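Local coordinates for protein alpha-amylase (Eubacterium rectale DSM 17629, PDB 6AZ5) that probably binds starch-type alpha-glucans through this family 41 carbohydrate-binding module of a surface-anchored amylase from a human gut bacterium, at residues M27-T41 against V49-S61. Residues are numbered along the deposited sequence; the frame is centred on the assembly and turned at random.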
loop_
_atom_site.group_PDB
_atom_site.type_symbol
_atom_site.label_atom_id
_atom_site.label_comp_id
_atom_site.label_asym_id
_atom_site.label_seq_id
_atom_site.Cartn_x
_atom_site.Cartn_y
_atom_site.Cartn_z
ATOM N N MET A 27 -7.856 -3.629 3.279
ATOM C CA MET A 27 -7.444 -4.842 2.585
ATOM C C MET A 27 -8.320 -6.031 2.935
ATOM O O MET A 27 -8.898 -6.087 4.023
ATOM C CB MET A 27 -5.979 -5.150 2.900
ATOM C CG MET A 27 -5.061 -3.952 2.767
ATOM S SD MET A 27 -3.337 -4.345 3.140
ATOM C CE MET A 27 -2.842 -5.165 1.626
ATOM N N TRP A 28 -8.430 -6.969 1.997
ATOM C CA TRP A 28 -9.195 -8.194 2.212
ATOM C C TRP A 28 -8.602 -9.378 1.438
ATOM O O TRP A 28 -7.766 -9.191 0.555
ATOM C CB TRP A 28 -10.659 -7.984 1.828
ATOM C CG TRP A 28 -10.900 -7.666 0.379
ATOM C CD1 TRP A 28 -11.257 -8.546 -0.594
ATOM C CD2 TRP A 28 -10.828 -6.378 -0.253
ATOM N NE1 TRP A 28 -11.405 -7.895 -1.791
ATOM C CE2 TRP A 28 -11.151 -6.564 -1.610
ATOM C CE3 TRP A 28 -10.518 -5.092 0.197
ATOM C CZ2 TRP A 28 -11.165 -5.512 -2.526
ATOM C CZ3 TRP A 28 -10.541 -4.049 -0.710
ATOM C CH2 TRP A 28 -10.857 -4.265 -2.059
ATOM N N ASN A 29 -9.034 -10.586 1.796
ATOM C CA ASN A 29 -8.469 -11.853 1.301
ATOM C C ASN A 29 -7.029 -12.106 1.736
ATOM O O ASN A 29 -6.347 -11.209 2.226
ATOM C CB ASN A 29 -8.552 -11.943 -0.226
ATOM C CG ASN A 29 -9.970 -11.842 -0.734
ATOM O OD1 ASN A 29 -10.245 -11.111 -1.684
ATOM N ND2 ASN A 29 -10.889 -12.561 -0.089
ATOM N N ALA A 30 -6.594 -13.353 1.560
ATOM C CA ALA A 30 -5.257 -13.812 1.932
ATOM C C ALA A 30 -4.980 -13.599 3.415
ATOM O O ALA A 30 -3.845 -13.333 3.812
ATOM C CB ALA A 30 -4.190 -13.116 1.082
ATOM N N GLY A 31 -6.023 -13.729 4.231
ATOM C CA GLY A 31 -5.898 -13.589 5.669
ATOM C C GLY A 31 -6.000 -12.151 6.141
ATOM O O GLY A 31 -6.163 -11.884 7.332
ATOM N N LEU A 32 -5.911 -11.217 5.203
ATOM C CA LEU A 32 -5.957 -9.803 5.544
ATOM C C LEU A 32 -7.380 -9.335 5.798
ATOM O O LEU A 32 -8.328 -9.832 5.184
ATOM C CB LEU A 32 -5.321 -8.970 4.435
ATOM C CG LEU A 32 -3.856 -9.307 4.152
ATOM C CD1 LEU A 32 -3.385 -8.569 2.917
ATOM C CD2 LEU A 32 -2.991 -8.952 5.351
ATOM N N ASP A 33 -7.524 -8.378 6.711
ATOM C CA ASP A 33 -8.826 -7.785 6.987
ATOM C C ASP A 33 -8.729 -6.396 7.608
ATOM O O ASP A 33 -7.985 -6.181 8.562
ATOM C CB ASP A 33 -9.640 -8.690 7.909
ATOM C CG ASP A 33 -11.105 -8.301 7.947
ATOM O OD1 ASP A 33 -11.684 -8.111 6.857
ATOM O OD2 ASP A 33 -11.669 -8.171 9.056
ATOM N N GLY A 34 -9.493 -5.459 7.057
ATOM C CA GLY A 34 -9.614 -4.134 7.632
ATOM C C GLY A 34 -8.491 -3.172 7.302
ATOM O O GLY A 34 -7.892 -3.222 6.228
ATOM N N SER A 35 -8.204 -2.293 8.254
ATOM C CA SER A 35 -7.287 -1.182 8.040
ATOM C C SER A 35 -5.817 -1.505 8.312
ATOM O O SER A 35 -5.485 -2.188 9.283
ATOM C CB SER A 35 -7.709 -0.008 8.912
ATOM O OG SER A 35 -6.773 1.038 8.797
ATOM N N TYR A 36 -4.948 -0.989 7.442
ATOM C CA TYR A 36 -3.497 -1.134 7.559
ATOM C C TYR A 36 -2.856 0.226 7.317
ATOM O O TYR A 36 -2.847 0.726 6.190
ATOM C CB TYR A 36 -2.964 -2.185 6.571
ATOM C CG TYR A 36 -3.459 -3.571 6.879
ATOM C CD1 TYR A 36 -4.717 -3.989 6.465
ATOM C CD2 TYR A 36 -2.687 -4.455 7.616
ATOM C CE1 TYR A 36 -5.185 -5.249 6.764
ATOM C CE2 TYR A 36 -3.149 -5.716 7.922
ATOM C CZ TYR A 36 -4.398 -6.109 7.492
ATOM O OH TYR A 36 -4.864 -7.367 7.796
ATOM N N VAL A 37 -2.323 0.818 8.382
ATOM C CA VAL A 37 -1.943 2.229 8.395
ATOM C C VAL A 37 -0.471 2.461 8.059
ATOM O O VAL A 37 0.409 1.808 8.608
ATOM C CB VAL A 37 -2.247 2.869 9.785
ATOM C CG1 VAL A 37 -1.742 4.303 9.849
ATOM C CG2 VAL A 37 -3.737 2.813 10.096
ATOM N N PHE A 38 -0.205 3.399 7.156
ATOM C CA PHE A 38 1.170 3.748 6.831
ATOM C C PHE A 38 1.820 4.434 8.022
ATOM O O PHE A 38 1.212 5.299 8.659
ATOM C CB PHE A 38 1.224 4.645 5.594
ATOM C CG PHE A 38 0.780 3.958 4.334
ATOM C CD1 PHE A 38 1.659 3.149 3.628
ATOM C CD2 PHE A 38 -0.512 4.112 3.862
ATOM C CE1 PHE A 38 1.259 2.508 2.476
ATOM C CE2 PHE A 38 -0.920 3.473 2.708
ATOM C CZ PHE A 38 -0.035 2.667 2.018
ATOM N N ASP A 39 3.054 4.043 8.324
ATOM C CA ASP A 39 3.751 4.597 9.473
ATOM C C ASP A 39 5.189 4.997 9.153
ATOM O O ASP A 39 5.972 5.284 10.055
ATOM C CB ASP A 39 3.728 3.606 10.640
ATOM C CG ASP A 39 4.212 2.213 10.254
ATOM O OD1 ASP A 39 4.716 2.026 9.128
ATOM O OD2 ASP A 39 4.095 1.296 11.099
ATOM N N GLY A 40 5.530 5.028 7.870
ATOM C CA GLY A 40 6.861 5.426 7.451
ATOM C C GLY A 40 6.868 6.046 6.069
ATOM O O GLY A 40 5.831 6.144 5.419
ATOM N N THR A 41 8.040 6.487 5.624
ATOM C CA THR A 41 8.179 7.024 4.275
ATOM C C THR A 41 9.366 6.401 3.559
ATOM O O THR A 41 10.283 5.873 4.189
ATOM C CB THR A 41 8.371 8.559 4.261
ATOM O OG1 THR A 41 9.667 8.882 4.779
ATOM C CG2 THR A 41 7.302 9.254 5.086
ATOM N N VAL A 49 10.283 11.813 -5.629
ATOM C CA VAL A 49 9.032 11.885 -4.876
ATOM C C VAL A 49 9.134 11.062 -3.586
ATOM O O VAL A 49 10.039 10.238 -3.431
ATOM C CB VAL A 49 7.840 11.377 -5.700
ATOM C CG1 VAL A 49 7.656 12.228 -6.948
ATOM C CG2 VAL A 49 8.034 9.905 -6.064
ATOM N N THR A 50 8.202 11.281 -2.664
ATOM C CA THR A 50 8.188 10.529 -1.410
ATOM C C THR A 50 6.968 9.612 -1.317
ATOM O O THR A 50 5.840 10.030 -1.581
ATOM C CB THR A 50 8.219 11.473 -0.193
ATOM O OG1 THR A 50 9.405 12.275 -0.250
ATOM C CG2 THR A 50 8.218 10.683 1.106
ATOM N N TRP A 51 7.204 8.356 -0.952
ATOM C CA TRP A 51 6.127 7.382 -0.802
ATOM C C TRP A 51 5.756 7.182 0.664
ATOM O O TRP A 51 6.609 7.303 1.539
ATOM C CB TRP A 51 6.528 6.024 -1.390
ATOM C CG TRP A 51 6.912 6.014 -2.837
ATOM C CD1 TRP A 51 8.059 6.514 -3.391
ATOM C CD2 TRP A 51 6.173 5.424 -3.910
ATOM N NE1 TRP A 51 8.064 6.293 -4.749
ATOM C CE2 TRP A 51 6.916 5.624 -5.092
ATOM C CE3 TRP A 51 4.947 4.758 -3.992
ATOM C CZ2 TRP A 51 6.477 5.179 -6.331
ATOM C CZ3 TRP A 51 4.511 4.316 -5.224
ATOM C CH2 TRP A 51 5.273 4.528 -6.378
ATOM N N PHE A 52 4.488 6.869 0.926
ATOM C CA PHE A 52 4.107 6.274 2.207
ATOM C C PHE A 52 4.632 4.841 2.225
ATOM O O PHE A 52 4.620 4.170 1.199
ATOM C CB PHE A 52 2.583 6.262 2.406
ATOM C CG PHE A 52 1.967 7.627 2.547
ATOM C CD1 PHE A 52 1.521 8.317 1.430
ATOM C CD2 PHE A 52 1.818 8.212 3.796
ATOM C CE1 PHE A 52 0.947 9.567 1.556
ATOM C CE2 PHE A 52 1.249 9.462 3.929
ATOM C CZ PHE A 52 0.813 10.141 2.807
ATOM N N LYS A 53 5.082 4.352 3.374
ATOM C CA LYS A 53 5.479 2.953 3.432
ATOM C C LYS A 53 4.925 2.258 4.665
ATOM O O LYS A 53 4.634 2.894 5.678
ATOM C CB LYS A 53 7.007 2.818 3.391
ATOM C CG LYS A 53 7.672 2.761 4.747
ATOM C CD LYS A 53 9.187 2.671 4.630
ATOM C CE LYS A 53 9.846 2.822 5.999
ATOM N NZ LYS A 53 11.306 3.071 5.877
ATOM N N GLN A 54 4.764 0.945 4.551
ATOM C CA GLN A 54 4.474 0.095 5.695
ATOM C C GLN A 54 4.834 -1.342 5.348
ATOM O O GLN A 54 4.963 -1.690 4.174
ATOM C CB GLN A 54 3.008 0.195 6.099
ATOM C CG GLN A 54 2.033 -0.318 5.058
ATOM C CD GLN A 54 0.603 -0.315 5.566
ATOM O OE1 GLN A 54 0.298 -0.900 6.605
ATOM N NE2 GLN A 54 -0.278 0.364 4.844
ATOM N N THR A 55 5.018 -2.171 6.366
ATOM C CA THR A 55 5.247 -3.587 6.136
ATOM C C THR A 55 4.018 -4.370 6.567
ATOM O O THR A 55 3.299 -3.972 7.480
ATOM C CB THR A 55 6.475 -4.106 6.891
ATOM O OG1 THR A 55 6.299 -3.865 8.290
ATOM C CG2 THR A 55 7.735 -3.403 6.412
ATOM N N ILE A 56 3.765 -5.479 5.895
ATOM C CA ILE A 56 2.566 -6.242 6.165
ATOM C C ILE A 56 2.913 -7.723 6.190
ATOM O O ILE A 56 3.631 -8.219 5.324
ATOM C CB ILE A 56 1.473 -5.933 5.123
ATOM C CG1 ILE A 56 0.892 -4.537 5.394
ATOM C CG2 ILE A 56 0.381 -6.971 5.170
ATOM C CD1 ILE A 56 -0.077 -4.040 4.351
ATOM N N THR A 57 2.434 -8.412 7.216
ATOM C CA THR A 57 2.775 -9.806 7.430
ATOM C C THR A 57 1.588 -10.693 7.098
ATOM O O THR A 57 0.482 -10.464 7.587
ATOM C CB THR A 57 3.208 -10.058 8.889
ATOM O OG1 THR A 57 4.344 -9.244 9.197
ATOM C CG2 THR A 57 3.556 -11.521 9.106
ATOM N N VAL A 58 1.821 -11.693 6.252
ATOM C CA VAL A 58 0.824 -12.722 5.985
ATOM C C VAL A 58 1.377 -14.100 6.348
ATOM O O VAL A 58 2.591 -14.286 6.441
ATOM C CB VAL A 58 0.379 -12.719 4.508
ATOM C CG1 VAL A 58 -0.428 -11.475 4.201
ATOM C CG2 VAL A 58 1.582 -12.822 3.586
ATOM N N ALA A 59 0.481 -15.057 6.573
ATOM C CA ALA A 59 0.885 -16.441 6.783
ATOM C C ALA A 59 1.599 -16.951 5.538
ATOM O O ALA A 59 1.296 -16.515 4.422
ATOM C CB ALA A 59 -0.318 -17.310 7.103
ATOM N N GLY A 60 2.546 -17.867 5.732
ATOM C CA GLY A 60 3.315 -18.430 4.634
ATOM C C GLY A 60 2.447 -19.110 3.593
ATOM O O GLY A 60 2.707 -19.019 2.393
ATOM N N SER A 61 1.395 -19.777 4.053
ATOM C CA SER A 61 0.492 -20.496 3.161
ATOM C C SER A 61 -0.322 -19.557 2.270
ATOM O O SER A 61 -1.044 -20.008 1.383
ATOM C CB SER A 61 -0.448 -21.384 3.975
ATOM O OG SER A 61 -1.076 -20.637 5.002
HETATM O O HOH W 1 -2.214 -14.049 6.110
HETATM O O HOH W 2 4.553 -1.028 9.132
HETATM O O HOH W 3 12.331 6.029 5.806
#
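Gly40 and Lys53 form an antiparallel hydrogen-bonded pair, with Lys53 N 2.8 Å from Gly40 O, and because Asp39 N and, more weakly, Gly40 N both turn to Lys53 O, the strands join through a classic beta bulge. Beyond it they part: strand 35-37 pairs with strand 24-29, its axis 8.1 Å from that of 49-58, and side chains take over from backbone bonds. Gln54 bridges the opening gap. Its CG sits between backbone N and carbonyl carbon (chi1 65°), and from there the extended chain carries NE2 to Tyr36 O, 2.9 Å away in a nearly straight bond that stays close to the amide plane but meets the carbonyl from above its own plane. The same NE2 lies over the centre of the Phe38 ring, while Phe52 CB covers the opposite face, offset toward the rim and 3.8 Å from the ring centroid in a CH-pi contact. A leucine in place of Gln54 would probably cost the strands the polar tie to Tyr36 O where they diverge, and Phe38 the amide over its ring. Further along, the filling is apolar. Ile56 CD1 meets Met27 SD tip to tip at 3.5 Å, and Leu32 CD2 rests against Ile56 CG2 and, at 3.8 Å, Val58 CG1; Val67 of strand 66-72 and Phe5 of strand 3-10 help enclose this group. Water adds two links, Ala30 O in the turn to Ala59 N just past strand 49-58, and Asp39 OD1 at the bulge to Thr55 N. The hairpin thus illustrates how one strand, 35-44, can pass between layers of a beta-sandwich-like module: backbone pairing holds the bulged end, a buried amide hydrogen-bonds to a carbonyl where the strands diverge, and apolar contacts fill the space between them.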